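Side-chain contact in superoxide dismutase [Mn/Fe] (Aeropyrum pernix, PDB 3AK2), which catalyses the dismutation of superoxide to molecular oxygen and hydrogen peroxide at a metal centre that accepts manganese or iron: residues Gly109-Glu112 against Lys113-Leu117. Numbering follows the deposited sequence.
Sequences GGFE and KFKAL
Phe111 lays its ring over the side chains of Phe114 and Lys115, both on the same side of it, three and four places further along the first turn of helix 111-123. Its CD1 lies 3.9 Å from Phe114 CD2, and the two ring planes meet at an oblique 42°. On the lysine side the aliphatic chain does the touching: Lys115 CB sits above one face of the Phe111 ring, nearer the ring's border than its centre, and Lys115 CD comes within 3.9 Å of Phe111 CE2. With CG anti to the backbone N (chi1 -178°), the Phe111 ring projects beside its own carbonyl; Lys115 is extended throughout, which carries NZ past the ring. There one water accepts from Lys115 NZ and donates to Glu112 OE1, at 2.9 Å from each, bridging opposite charges 5.1 Å apart; Lys115 also makes a cation-pi contact with Trp187.

Helical bonds fix the spacing: Lys115 N gives its hydrogen to Phe111 O at 2.8 Å, and Phe114 N reaches the N-cap carbonyl, Gly110 O, at 3.1 Å. A second water donates to Gly109 O, just before the helix, and accepts from Lys113 N, while Lys113 NZ bonds to Leu54 O of the second subunit.

Outward, Phe111 rests on Thr95 and Pro96, and Phe114 on Ile144. Were Phe111 cut back to an alanine, a gap would probably open beside Phe114 CD2, and the Lys115 methylenes would lose the ring they lie against. Apolar contact thus joins this N-terminal helical turn of the superoxide dismutase C-terminal domain to the antiparallel sheet and the loop leading into helix 98-108, with charges paired through water at its margin.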
ATOM      1  N   GLY A 109     -25.812  11.911 -13.425  1.00 17.20           N
ATOM      2  CA  GLY A 109     -26.977  12.780 -13.294  1.00 17.37           C
ATOM      3  C   GLY A 109     -26.664  14.233 -13.607  1.00 17.35           C
ATOM      4  O   GLY A 109     -27.288  15.143 -13.058  1.00 18.05           O
ATOM      5  N   GLY A 110     -25.692  14.453 -14.487  1.00 16.99           N
ATOM      6  CA  GLY A 110     -25.370  15.800 -14.950  1.00 16.77           C
ATOM      7  C   GLY A 110     -24.028  16.323 -14.478  1.00 16.54           C
ATOM      8  O   GLY A 110     -23.388  15.735 -13.596  1.00 16.23           O
ATOM      9  N   PHE A 111     -23.607  17.442 -15.062  1.00 16.37           N
ATOM     10  CA  PHE A 111     -22.269  17.975 -14.815  1.00 16.50           C
ATOM     11  C   PHE A 111     -22.007  18.396 -13.371  1.00 16.54           C
ATOM     12  O   PHE A 111     -20.934  18.118 -12.838  1.00 16.51           O
ATOM     13  CB  PHE A 111     -21.924  19.122 -15.771  1.00 16.60           C
ATOM     14  CG  PHE A 111     -20.535  19.650 -15.573  1.00 17.22           C
ATOM     15  CD1 PHE A 111     -19.439  18.907 -15.996  1.00 17.19           C
ATOM     16  CD2 PHE A 111     -20.314  20.859 -14.923  1.00 17.75           C
ATOM     17  CE1 PHE A 111     -18.147  19.370 -15.800  1.00 18.18           C
ATOM     18  CE2 PHE A 111     -19.022  21.331 -14.722  1.00 18.43           C
ATOM     19  CZ  PHE A 111     -17.938  20.584 -15.162  1.00 18.08           C
ATOM     20  N   GLU A 112     -22.966  19.061 -12.737  1.00 16.31           N
ATOM     21  CA  GLU A 112     -22.758  19.517 -11.363  1.00 16.44           C
ATOM     22  C   GLU A 112     -22.603  18.358 -10.372  1.00 16.16           C
ATOM     23  O   GLU A 112     -21.754  18.414  -9.480  1.00 16.09           O
ATOM     24  CB  GLU A 112     -23.849  20.498 -10.916  1.00 16.78           C
ATOM     25  CG  GLU A 112     -23.856  21.829 -11.680  1.00 18.65           C
ATOM     26  CD  GLU A 112     -22.530  22.588 -11.618  1.00 20.57           C
ATOM     27  OE1 GLU A 112     -21.878  22.604 -10.550  1.00 21.89           O
ATOM     28  OE2 GLU A 112     -22.145  23.184 -12.646  1.00 22.57           O
ATOM     29  N   LYS A 113     -23.409  17.312 -10.537  1.00 15.99           N
ATOM     30  CA  LYS A 113     -23.282  16.115  -9.703  1.00 15.78           C
ATOM     31  C   LYS A 113     -21.932  15.425  -9.926  1.00 15.30           C
ATOM     32  O   LYS A 113     -21.271  15.024  -8.963  1.00 15.04           O
ATOM     33  CB  LYS A 113     -24.441  15.145  -9.942  1.00 15.95           C
ATOM     34  CG  LYS A 113     -25.760  15.565  -9.295  1.00 16.92           C
ATOM     35  CD  LYS A 113     -26.848  14.513  -9.507  1.00 18.70           C
ATOM     36  CE  LYS A 113     -28.184  14.947  -8.906  1.00 20.37           C
ATOM     37  NZ  LYS A 113     -28.103  15.115  -7.428  1.00 21.84           N
ATOM     38  N   PHE A 114     -21.524  15.309 -11.191  1.00 14.67           N
ATOM     39  CA  PHE A 114     -20.206  14.766 -11.536  1.00 14.50           C
ATOM     40  C   PHE A 114     -19.079  15.594 -10.920  1.00 14.46           C
ATOM     41  O   PHE A 114     -18.154  15.048 -10.316  1.00 13.91           O
ATOM     42  CB  PHE A 114     -20.019  14.691 -13.056  1.00 14.52           C
ATOM     43  CG  PHE A 114     -18.574  14.713 -13.489  1.00 14.49           C
ATOM     44  CD1 PHE A 114     -17.803  13.554 -13.453  1.00 14.75           C
ATOM     45  CD2 PHE A 114     -17.977  15.902 -13.903  1.00 14.64           C
ATOM     46  CE1 PHE A 114     -16.464  13.578 -13.830  1.00 15.29           C
ATOM     47  CE2 PHE A 114     -16.639  15.934 -14.276  1.00 14.40           C
ATOM     48  CZ  PHE A 114     -15.884  14.768 -14.244  1.00 14.88           C
ATOM     49  N   LYS A 115     -19.153  16.913 -11.091  1.00 14.20           N
ATOM     50  CA  LYS A 115     -18.111  17.814 -10.619  1.00 14.00           C
ATOM     51  C   LYS A 115     -17.942  17.703  -9.105  1.00 13.88           C
ATOM     52  O   LYS A 115     -16.818  17.639  -8.600  1.00 14.02           O
ATOM     53  CB  LYS A 115     -18.431  19.257 -11.021  1.00 14.35           C
ATOM     54  CG  LYS A 115     -17.391  20.262 -10.573  1.00 15.30           C
ATOM     55  CD  LYS A 115     -17.703  21.656 -11.084  1.00 17.37           C
ATOM     56  CE  LYS A 115     -16.729  22.666 -10.517  1.00 18.87           C
ATOM     57  NZ  LYS A 115     -17.014  24.041 -11.010  1.00 20.84           N
ATOM     58  N   ALA A 116     -19.060  17.662  -8.386  1.00 13.62           N
ATOM     59  CA  ALA A 116     -19.024  17.532  -6.936  1.00 13.46           C
ATOM     60  C   ALA A 116     -18.363  16.220  -6.509  1.00 13.17           C
ATOM     61  O   ALA A 116     -17.575  16.200  -5.565  1.00 13.10           O
ATOM     62  CB  ALA A 116     -20.431  17.643  -6.356  1.00 13.68           C
ATOM     63  N   LEU A 117     -18.674  15.132  -7.207  1.00 12.75           N
ATOM     64  CA  LEU A 117     -18.118  13.827  -6.854  1.00 12.36           C
ATOM     65  C   LEU A 117     -16.633  13.743  -7.185  1.00 12.46           C
ATOM     66  O   LEU A 117     -15.833  13.283  -6.367  1.00 12.27           O
ATOM     67  CB  LEU A 117     -18.890  12.697  -7.542  1.00 12.59           C
ATOM     68  CG  LEU A 117     -18.429  11.264  -7.241  1.00 12.11           C
ATOM     69  CD1 LEU A 117     -18.470  10.964  -5.748  1.00 13.35           C
ATOM     70  CD2 LEU A 117     -19.262  10.252  -8.004  1.00 12.94           C
TER
HETATM   71  O   HOH W   1     -25.968  17.529 -12.104  1.00 19.71           O
HETATM   72  O   HOH W   2     -19.722  24.452 -10.033  1.00 33.76           O